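Local coordinates for protein SusD homolog (Bacteroides thetaiotaomicron, PDB 3EHM) that probably binds mucin O-glycans at the cell surface as a SusD-like lipoprotein, helping this gut bacterium take them up for use, at residues Pro338-Arg343 and Leu445-Val450; Asp170-Val175 and Lys224-Lys229; Asp114-Gln119 and Ile181-Met186. All coordinates share one frame; numbering follows the deposited sequence.

Contact 1 of 3, residues Pro338-Arg343 and Leu445-Val450; sequences PLYWFR and LYPNAV
Y340, N448 and P447 bury most of the surface in this contact. P447 meets the edge of the Y340 ring close to its plane, with CD of P447 4.2 Å from CD2 of Y340. The proline follows a cis peptide bond. One face of the tyrosine ring is taken by R343, just past the strand at the N-cap of helix 344-356. NH1 of R343 rides 3.4 Å over the ring plane, nearer its edge than its middle, and CE1 of Y340 lies over the centre of the guanidinium. R343 also forms a salt bridge with E245 through NE.

The N448 amide faces the backbone where the strand turns a corner. Its CG is anti to the backbone N (chi1 -164°), which carries ND2 up to the carbonyls of Y340 and W341. N448 ND2 is 3.5 Å from Y340 O, but the angle is too poor for a hydrogen bond. A water accepts from N448 ND2 at 2.8 Å and gives a weak bond to Y340 O. A second water lies at the guanidinium edge, in its plane, and joins R343 NH1 to Y446 O. Much of the polar contact therefore runs through water.

N448 is the N-cap of helix 449-459 and the centre of an inverse gamma turn. Across from it, W341 and F342 both face A246. The contact thus sets a helix-to-helix corner against a classic beta bulge in a two-stranded antiparallel sheet.

Contact 2 of 3, residues Asp170-Val175 and Lys224-Lys229; sequences DLSKSV and KEYITK
S172 points its hydroxyl into the gap between two helices, where Y226 and K229 meet it. The CA atoms of S172 and K229 are 8.3 Å apart. The contact is made by the S172 hydroxyl, the Y226 ring edge and the end of K229. S172 buries the most surface of the three.

The serine oxygen lies at the edge of the Y226 ring, in its plane. S172 OG is 3.3 Å from CE2 of Y226 and 3.4 Å from CD2, so it sits beside one C-C bond of the rim. This puts the oxygen near the ring hydrogens, which are probably slightly positive. The approach is by the edge, with the oxygen well away from the middle of the ring.

K229 reaches the same oxygen with its ammonium end. Its chain leaves the helix with CG anti to the carbonyl carbon and then bends at chi3 (-57°). The bend turns NZ back toward S172. K229 NZ gives S172 OG a weak hydrogen bond of 3.4 Å. CE of K229 also stays close, 3.7 Å from S172 OG. The same hydroxyl is hydrogen-bonded to L168 O, one turn earlier in its own helix. That bond fixes the rotation of the serine and probably leaves a lone pair for the lysine. K229 is exposed, whereas Y226 is buried.

The contact joins helix 160-178 to helix 220-231. Y226 also packs on L168 and A169, which widens the seam along helix 160-178. Helix 197-215 adds M208 against S172, and I211 and A204 against L171 and V175. On another side of helix 160-178, S174 touches N126 and I127 of helix 116-140.

Contact 3 of 3, residues Asp114-Gln119 and Ile181-Met186; sequences DSPSEQ and ISYSVM
Y183 brings its hydroxyl to P116 and S117, at the first turn of helix 116-140. This is the N-terminal end of a helix, with S115 as its N-cap, meeting the loop that follows helix 160-178. The phenol oxygen does most of the touching. Y183 OH is 3.7 Å from S117 N, too far for a hydrogen bond. Y183 OH also lies 4.1 Å from P116 CG. S117 CB, 3.9 Å from Y183 OH, sits at the edge of the ring, near its plane. The proline and tyrosine side chains cross at about a right angle. I181 adds a lighter touch, with CD1 4.2 Å from P116 O.

I181 also lies against the tyrosine. CG of Y183 lies between its backbone N and carbonyl carbon (chi1 47°). This folds the ring back over I181, whose CG2 methyl lies 3.7 Å from the ring plane, over the centre of one face. A120 and V197 form the next shell, packing on the buried I181. Further along the loop, V185 packs on I121 and I124, and its backbone is hydrogen-bonded to G195. The selenomethionine M186 reaches Y25 and F29 of helix 23-36. The loop is thus pinned by buried residues, while Y183 and P116 stay exposed.

On the helix side, E118 forms a salt bridge with K24 and a hydrogen bond with S113. The carbonyl of S115 starts the helical bonding: Q119 N gives S115 O a bond of 3.0 Å, and E118 N gives it a weaker one. The serine hydroxyls are linked as well: S117 OG donates to S115 OG at 3.0 Å.

Contact 1 is central, its centre about 6 Å from that of the chain. The centres of contacts 2 and 3 lie about 22 and 30 Å from that of the chain, and unlike contact 1 they include exposed residues among those that touch. None of the three touches another. Helix 116-140 relates them: contact 3 uses its start, S174 of contact 2 packs on its middle, and W341 and V450 of contact 1 pack further along it. Contact 3 also takes in the loop that leaves helix 160-178, the helix of contact 2. The chemistry differs. Contact 1 relies on bridging water and a ring edge, contact 2 on one weak lysine-serine bond, and contact 3 on van der Waals touches alone.

Contact 1 of 3, residues Pro338-Arg343 and Leu445-Val450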
loop_
_atom_site.group_PDB
_atom_site.type_symbol
_atom_site.label_atom_id
_atom_site.label_comp_id
_atom_site.label_asym_id
_atom_site.label_seq_id
_atom_site.Cartn_x
_atom_site.Cartn_y
_atom_site.Cartn_z
ATOM N N PRO A 338 6.114 -14.185 -0.818
ATOM C CA PRO A 338 4.714 -13.786 -0.692
ATOM C C PRO A 338 4.483 -12.302 -0.947
ATOM O O PRO A 338 5.424 -11.534 -1.149
ATOM C CB PRO A 338 4.396 -14.153 0.746
ATOM C CG PRO A 338 5.667 -13.780 1.447
ATOM C CD PRO A 338 6.758 -14.282 0.506
ATOM N N LEU A 339 3.210 -11.925 -0.964
ATOM C CA LEU A 339 2.797 -10.536 -1.102
ATOM C C LEU A 339 1.988 -10.372 0.176
ATOM O O LEU A 339 1.231 -11.269 0.548
ATOM C CB LEU A 339 1.922 -10.327 -2.339
ATOM C CG LEU A 339 2.687 -10.341 -3.667
ATOM C CD1 LEU A 339 1.757 -9.937 -4.801
ATOM C CD2 LEU A 339 3.860 -9.376 -3.591
ATOM N N TYR A 340 2.154 -9.244 0.853
ATOM C CA TYR A 340 1.475 -9.023 2.122
ATOM C C TYR A 340 0.262 -8.104 2.076
ATOM O O TYR A 340 0.323 -7.012 1.514
ATOM C CB TYR A 340 2.480 -8.471 3.129
ATOM C CG TYR A 340 3.703 -9.336 3.303
ATOM C CD1 TYR A 340 3.696 -10.419 4.180
ATOM C CD2 TYR A 340 4.872 -9.069 2.593
ATOM C CE1 TYR A 340 4.826 -11.210 4.351
ATOM C CE2 TYR A 340 6.007 -9.854 2.753
ATOM C CZ TYR A 340 5.977 -10.919 3.635
ATOM O OH TYR A 340 7.107 -11.682 3.816
ATOM N N TRP A 341 -0.830 -8.559 2.687
ATOM C CA TRP A 341 -2.075 -7.797 2.764
ATOM C C TRP A 341 -2.101 -6.988 4.061
ATOM O O TRP A 341 -2.460 -5.805 4.069
ATOM C CB TRP A 341 -3.285 -8.734 2.774
ATOM C CG TRP A 341 -3.603 -9.421 1.482
ATOM C CD1 TRP A 341 -2.872 -9.405 0.327
ATOM C CD2 TRP A 341 -4.730 -10.267 1.233
ATOM N NE1 TRP A 341 -3.476 -10.196 -0.626
ATOM C CE2 TRP A 341 -4.618 -10.736 -0.094
ATOM C CE3 TRP A 341 -5.823 -10.676 2.007
ATOM C CZ2 TRP A 341 -5.560 -11.595 -0.665
ATOM C CZ3 TRP A 341 -6.760 -11.529 1.440
ATOM C CH2 TRP A 341 -6.621 -11.980 0.116
ATOM N N PHE A 342 -1.733 -7.639 5.160
ATOM C CA PHE A 342 -1.730 -6.974 6.461
ATOM C C PHE A 342 -0.805 -7.716 7.422
ATOM O O PHE A 342 -0.913 -8.929 7.578
ATOM C CB PHE A 342 -3.155 -6.938 7.027
ATOM C CG PHE A 342 -3.391 -5.822 8.014
ATOM C CD1 PHE A 342 -2.710 -5.786 9.226
ATOM C CD2 PHE A 342 -4.284 -4.796 7.719
ATOM C CE1 PHE A 342 -2.915 -4.740 10.132
ATOM C CE2 PHE A 342 -4.497 -3.747 8.617
ATOM C CZ PHE A 342 -3.809 -3.721 9.826
ATOM N N ARG A 343 0.097 -6.984 8.069
ATOM C CA ARG A 343 1.036 -7.602 8.997
ATOM C C ARG A 343 0.886 -7.079 10.414
ATOM O O ARG A 343 0.393 -5.973 10.632
ATOM C CB ARG A 343 2.472 -7.383 8.520
ATOM C CG ARG A 343 2.659 -7.656 7.036
ATOM C CD ARG A 343 4.123 -7.805 6.672
ATOM N NE ARG A 343 4.683 -9.058 7.172
ATOM C CZ ARG A 343 5.918 -9.476 6.915
ATOM N NH1 ARG A 343 6.724 -8.736 6.163
ATOM N NH2 ARG A 343 6.344 -10.633 7.401
ATOM N N LEU A 445 5.962 -1.449 6.308
ATOM C CA LEU A 445 4.971 -1.810 5.296
ATOM C C LEU A 445 5.571 -2.338 4.000
ATOM O O LEU A 445 4.887 -3.010 3.226
ATOM C CB LEU A 445 4.085 -0.604 4.967
ATOM C CG LEU A 445 2.904 -0.305 5.894
ATOM C CD1 LEU A 445 2.305 1.049 5.537
ATOM C CD2 LEU A 445 1.858 -1.401 5.764
ATOM N N TYR A 446 6.841 -2.030 3.749
ATOM C CA TYR A 446 7.480 -2.482 2.515
ATOM C C TYR A 446 7.231 -3.978 2.319
ATOM O O TYR A 446 7.405 -4.764 3.246
ATOM C CB TYR A 446 8.988 -2.184 2.544
ATOM C CG TYR A 446 9.721 -2.718 1.332
ATOM C CD1 TYR A 446 10.301 -3.985 1.349
ATOM C CD2 TYR A 446 9.777 -1.985 0.146
ATOM C CE1 TYR A 446 10.912 -4.512 0.215
ATOM C CE2 TYR A 446 10.386 -2.507 -0.998
ATOM C CZ TYR A 446 10.945 -3.772 -0.954
ATOM O OH TYR A 446 11.499 -4.323 -2.087
ATOM N N PRO A 447 6.862 -4.394 1.094
ATOM C CA PRO A 447 6.651 -3.601 -0.120
ATOM C C PRO A 447 5.201 -3.209 -0.440
ATOM O O PRO A 447 4.852 -3.050 -1.610
ATOM C CB PRO A 447 7.213 -4.512 -1.192
ATOM C CG PRO A 447 6.648 -5.838 -0.750
ATOM C CD PRO A 447 6.885 -5.833 0.763
ATOM N N ASN A 448 4.360 -3.059 0.577
ATOM C CA ASN A 448 2.958 -2.685 0.352
ATOM C C ASN A 448 2.900 -1.203 -0.041
ATOM O O ASN A 448 2.571 -0.340 0.777
ATOM C CB ASN A 448 2.145 -2.916 1.626
ATOM C CG ASN A 448 0.650 -2.938 1.368
ATOM O OD1 ASN A 448 0.157 -2.324 0.417
ATOM N ND2 ASN A 448 -0.083 -3.636 2.226
ATOM N N ALA A 449 3.214 -0.926 -1.303
ATOM C CA ALA A 449 3.253 0.434 -1.839
ATOM C C ALA A 449 1.969 1.259 -1.780
ATOM O O ALA A 449 2.009 2.439 -1.429
ATOM C CB ALA A 449 3.763 0.395 -3.278
ATOM N N VAL A 450 0.835 0.665 -2.137
ATOM C CA VAL A 450 -0.415 1.420 -2.122
ATOM C C VAL A 450 -0.738 1.974 -0.738
ATOM O O VAL A 450 -1.090 3.147 -0.605
ATOM C CB VAL A 450 -1.608 0.567 -2.618
ATOM C CG1 VAL A 450 -2.901 1.382 -2.545
ATOM C CG2 VAL A 450 -1.363 0.126 -4.055
HETATM O O HOH W 1 1.081 -5.125 4.259
HETATM O O HOH W 2 6.314 -5.897 5.309
#

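Contact 2 of 3, residues Asp170-Val175 and Lys224-Lys229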
loop_
_atom_site.group_PDB
_atom_site.type_symbol
_atom_site.label_atom_id
_atom_site.label_comp_id
_atom_site.label_asym_id
_atom_site.label_seq_id
_atom_site.Cartn_x
_atom_site.Cartn_y
_atom_site.Cartn_z
ATOM N N ASP A 170 -20.060 -2.615 6.925
ATOM C CA ASP A 170 -20.004 -3.941 6.321
ATOM C C ASP A 170 -18.996 -4.844 7.028
ATOM O O ASP A 170 -19.238 -6.043 7.185
ATOM C CB ASP A 170 -19.662 -3.857 4.827
ATOM C CG ASP A 170 -20.807 -3.299 3.994
ATOM O OD1 ASP A 170 -21.979 -3.513 4.368
ATOM O OD2 ASP A 170 -20.537 -2.657 2.957
ATOM N N LEU A 171 -17.863 -4.277 7.441
ATOM C CA LEU A 171 -16.846 -5.061 8.142
ATOM C C LEU A 171 -17.394 -5.555 9.479
ATOM O O LEU A 171 -17.177 -6.705 9.856
ATOM C CB LEU A 171 -15.575 -4.231 8.371
ATOM C CG LEU A 171 -14.683 -4.040 7.137
ATOM C CD1 LEU A 171 -13.546 -3.076 7.454
ATOM C CD2 LEU A 171 -14.131 -5.397 6.689
ATOM N N SER A 172 -18.110 -4.693 10.191
ATOM C CA SER A 172 -18.688 -5.086 11.473
ATOM C C SER A 172 -19.710 -6.198 11.263
ATOM O O SER A 172 -19.846 -7.092 12.097
ATOM C CB SER A 172 -19.364 -3.894 12.152
ATOM O OG SER A 172 -18.417 -2.896 12.466
ATOM N N LYS A 173 -20.433 -6.139 10.147
ATOM C CA LYS A 173 -21.421 -7.167 9.848
ATOM C C LYS A 173 -20.728 -8.508 9.628
ATOM O O LYS A 173 -21.179 -9.538 10.127
ATOM C CB LYS A 173 -22.229 -6.800 8.606
ATOM C CG LYS A 173 -23.277 -7.846 8.249
ATOM C CD LYS A 173 -24.046 -7.478 6.992
ATOM C CE LYS A 173 -25.045 -8.574 6.635
ATOM N NZ LYS A 173 -25.799 -8.256 5.386
ATOM N N SER A 174 -19.634 -8.494 8.874
ATOM C CA SER A 174 -18.878 -9.714 8.611
ATOM C C SER A 174 -18.368 -10.315 9.921
ATOM O O SER A 174 -18.489 -11.517 10.155
ATOM C CB SER A 174 -17.688 -9.423 7.689
ATOM O OG SER A 174 -18.112 -9.099 6.375
ATOM N N VAL A 175 -17.795 -9.469 10.770
ATOM C CA VAL A 175 -17.259 -9.905 12.055
ATOM C C VAL A 175 -18.351 -10.506 12.945
ATOM O O VAL A 175 -18.171 -11.572 13.533
ATOM C CB VAL A 175 -16.588 -8.724 12.787
ATOM C CG1 VAL A 175 -16.211 -9.124 14.208
ATOM C CG2 VAL A 175 -15.346 -8.282 12.011
ATOM N N LYS A 224 -14.096 7.086 16.176
ATOM C CA LYS A 224 -14.478 6.599 17.497
ATOM C C LYS A 224 -15.659 5.631 17.441
ATOM O O LYS A 224 -15.836 4.811 18.335
ATOM C CB LYS A 224 -14.832 7.779 18.404
ATOM C CG LYS A 224 -13.664 8.700 18.724
ATOM C CD LYS A 224 -14.133 9.915 19.517
ATOM C CE LYS A 224 -12.971 10.777 19.981
ATOM N NZ LYS A 224 -13.442 12.056 20.594
ATOM N N GLU A 225 -16.471 5.728 16.394
ATOM C CA GLU A 225 -17.628 4.847 16.266
ATOM C C GLU A 225 -17.218 3.397 16.023
ATOM O O GLU A 225 -18.002 2.486 16.284
ATOM C CB GLU A 225 -18.538 5.312 15.118
ATOM C CG GLU A 225 -19.943 4.703 15.147
ATOM C CD GLU A 225 -20.765 5.017 13.901
ATOM O OE1 GLU A 225 -20.548 6.086 13.289
ATOM O OE2 GLU A 225 -21.642 4.196 13.539
ATOM N N TYR A 226 -15.992 3.174 15.545
ATOM C CA TYR A 226 -15.546 1.813 15.250
ATOM C C TYR A 226 -14.205 1.346 15.809
ATOM O O TYR A 226 -13.979 0.140 15.925
ATOM C CB TYR A 226 -15.518 1.581 13.735
ATOM C CG TYR A 226 -16.869 1.600 13.063
ATOM C CD1 TYR A 226 -17.478 2.800 12.703
ATOM C CD2 TYR A 226 -17.536 0.411 12.775
ATOM C CE1 TYR A 226 -18.720 2.815 12.068
ATOM C CE2 TYR A 226 -18.773 0.413 12.144
ATOM C CZ TYR A 226 -19.359 1.615 11.791
ATOM O OH TYR A 226 -20.576 1.613 11.146
ATOM N N ILE A 227 -13.311 2.272 16.138
ATOM C CA ILE A 227 -11.999 1.876 16.640
ATOM C C ILE A 227 -12.079 1.053 17.923
ATOM O O ILE A 227 -11.301 0.121 18.122
ATOM C CB ILE A 227 -11.090 3.108 16.863
ATOM C CG1 ILE A 227 -9.648 2.650 17.067
ATOM C CG2 ILE A 227 -11.558 3.908 18.068
ATOM C CD1 ILE A 227 -8.630 3.760 16.859
ATOM N N THR A 228 -13.028 1.392 18.788
ATOM C CA THR A 228 -13.197 0.659 20.033
ATOM C C THR A 228 -13.716 -0.749 19.743
ATOM O O THR A 228 -13.272 -1.715 20.358
ATOM C CB THR A 228 -14.177 1.383 20.977
ATOM O OG1 THR A 228 -13.638 2.664 21.333
ATOM C CG2 THR A 228 -14.404 0.562 22.240
ATOM N N LYS A 229 -14.646 -0.867 18.799
ATOM C CA LYS A 229 -15.201 -2.174 18.450
ATOM C C LYS A 229 -14.140 -3.063 17.803
ATOM O O LYS A 229 -14.139 -4.276 17.985
ATOM C CB LYS A 229 -16.384 -2.024 17.487
ATOM C CG LYS A 229 -17.480 -1.091 17.972
ATOM C CD LYS A 229 -18.816 -1.377 17.288
ATOM C CE LYS A 229 -18.728 -1.295 15.770
ATOM N NZ LYS A 229 -20.043 -1.587 15.111
#

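Contact 3 of 3, residues Asp114-Gln119 and Ile181-Met186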
loop_
_atom_site.group_PDB
_atom_site.type_symbol
_atom_site.label_atom_id
_atom_site.label_comp_id
_atom_site.label_asym_id
_atom_site.label_seq_id
_atom_site.Cartn_x
_atom_site.Cartn_y
_atom_site.Cartn_z
ATOM N N ASP A 114 -29.836 -19.768 3.491
ATOM C CA ASP A 114 -30.184 -19.868 4.899
ATOM C C ASP A 114 -29.073 -20.636 5.606
ATOM O O ASP A 114 -28.996 -20.647 6.834
ATOM C CB ASP A 114 -31.520 -20.596 5.075
ATOM C CG ASP A 114 -32.653 -19.928 4.316
ATOM O OD1 ASP A 114 -32.781 -18.686 4.400
ATOM O OD2 ASP A 114 -33.423 -20.645 3.642
ATOM N N SER A 115 -28.216 -21.270 4.809
ATOM C CA SER A 115 -27.090 -22.048 5.320
ATOM C C SER A 115 -26.031 -21.153 5.964
ATOM O O SER A 115 -25.460 -20.276 5.312
ATOM C CB SER A 115 -26.457 -22.852 4.181
ATOM O OG SER A 115 -25.256 -23.480 4.601
ATOM N N PRO A 116 -25.751 -21.366 7.258
ATOM C CA PRO A 116 -24.750 -20.550 7.947
ATOM C C PRO A 116 -23.356 -20.652 7.338
ATOM O O PRO A 116 -22.619 -19.670 7.312
ATOM C CB PRO A 116 -24.807 -21.069 9.385
ATOM C CG PRO A 116 -25.218 -22.503 9.213
ATOM C CD PRO A 116 -26.300 -22.396 8.160
ATOM N N SER A 117 -22.992 -21.834 6.848
ATOM C CA SER A 117 -21.675 -22.020 6.249
ATOM C C SER A 117 -21.562 -21.218 4.954
ATOM O O SER A 117 -20.491 -20.707 4.627
ATOM C CB SER A 117 -21.402 -23.504 5.982
ATOM O OG SER A 117 -22.331 -24.041 5.055
ATOM N N GLU A 118 -22.666 -21.109 4.217
ATOM C CA GLU A 118 -22.657 -20.335 2.981
ATOM C C GLU A 118 -22.620 -18.846 3.303
ATOM O O GLU A 118 -22.001 -18.064 2.582
ATOM C CB GLU A 118 -23.882 -20.640 2.123
ATOM C CG GLU A 118 -23.852 -22.003 1.466
ATOM C CD GLU A 118 -24.589 -22.008 0.140
ATOM O OE1 GLU A 118 -25.728 -21.495 0.084
ATOM O OE2 GLU A 118 -24.030 -22.527 -0.845
ATOM N N GLN A 119 -23.290 -18.457 4.384
ATOM C CA GLN A 119 -23.295 -17.060 4.811
ATOM C C GLN A 119 -21.866 -16.667 5.174
ATOM O O GLN A 119 -21.423 -15.556 4.888
ATOM C CB GLN A 119 -24.180 -16.871 6.042
ATOM C CG GLN A 119 -25.664 -17.044 5.798
ATOM C CD GLN A 119 -26.463 -16.966 7.087
ATOM O OE1 GLN A 119 -25.946 -16.556 8.130
ATOM N NE2 GLN A 119 -27.735 -17.349 7.019
ATOM N N ILE A 181 -19.052 -18.561 14.000
ATOM C CA ILE A 181 -18.584 -19.744 13.285
ATOM C C ILE A 181 -17.328 -20.251 13.981
ATOM O O ILE A 181 -16.336 -19.528 14.093
ATOM C CB ILE A 181 -18.242 -19.405 11.814
ATOM C CG1 ILE A 181 -19.434 -18.712 11.145
ATOM C CG2 ILE A 181 -17.857 -20.674 11.061
ATOM C CD1 ILE A 181 -20.674 -19.574 11.019
ATOM N N SER A 182 -17.371 -21.493 14.451
ATOM C CA SER A 182 -16.234 -22.083 15.150
ATOM C C SER A 182 -15.515 -23.174 14.360
ATOM O O SER A 182 -14.468 -23.662 14.785
ATOM C CB SER A 182 -16.694 -22.646 16.496
ATOM O OG SER A 182 -17.850 -23.450 16.331
ATOM N N TYR A 183 -16.070 -23.557 13.217
ATOM C CA TYR A 183 -15.456 -24.593 12.391
ATOM C C TYR A 183 -14.743 -23.987 11.181
ATOM O O TYR A 183 -14.915 -22.808 10.883
ATOM C CB TYR A 183 -16.520 -25.585 11.920
ATOM C CG TYR A 183 -17.761 -24.925 11.370
ATOM C CD1 TYR A 183 -18.809 -24.556 12.213
ATOM C CD2 TYR A 183 -17.878 -24.644 10.010
ATOM C CE1 TYR A 183 -19.948 -23.924 11.715
ATOM C CE2 TYR A 183 -19.012 -24.010 9.500
ATOM C CZ TYR A 183 -20.041 -23.652 10.360
ATOM O OH TYR A 183 -21.153 -23.012 9.864
ATOM N N SER A 184 -13.946 -24.795 10.489
ATOM C CA SER A 184 -13.209 -24.326 9.319
ATOM C C SER A 184 -14.131 -24.064 8.130
ATOM O O SER A 184 -15.142 -24.745 7.952
ATOM C CB SER A 184 -12.139 -25.348 8.929
ATOM O OG SER A 184 -11.217 -25.542 9.990
ATOM N N VAL A 185 -13.772 -23.073 7.316
ATOM C CA VAL A 185 -14.563 -22.714 6.149
ATOM C C VAL A 185 -13.687 -22.589 4.901
ATOM O O VAL A 185 -12.732 -21.808 4.875
ATOM C CB VAL A 185 -15.308 -21.378 6.380
ATOM C CG1 VAL A 185 -15.982 -20.921 5.088
ATOM C CG2 VAL A 185 -16.343 -21.546 7.482
HETATM N N MSE A 186 -14.016 -23.368 3.874
HETATM C CA MSE A 186 -13.275 -23.357 2.613
HETATM C C MSE A 186 -11.764 -23.505 2.754
HETATM O O MSE A 186 -11.011 -22.873 2.013
HETATM C CB MSE A 186 -13.556 -22.068 1.843
HETATM C CG MSE A 186 -14.854 -22.047 1.065
HETATM SE SE MSE A 186 -14.834 -20.522 -0.106
HETATM C CE MSE A 186 -14.704 -19.124 1.232
#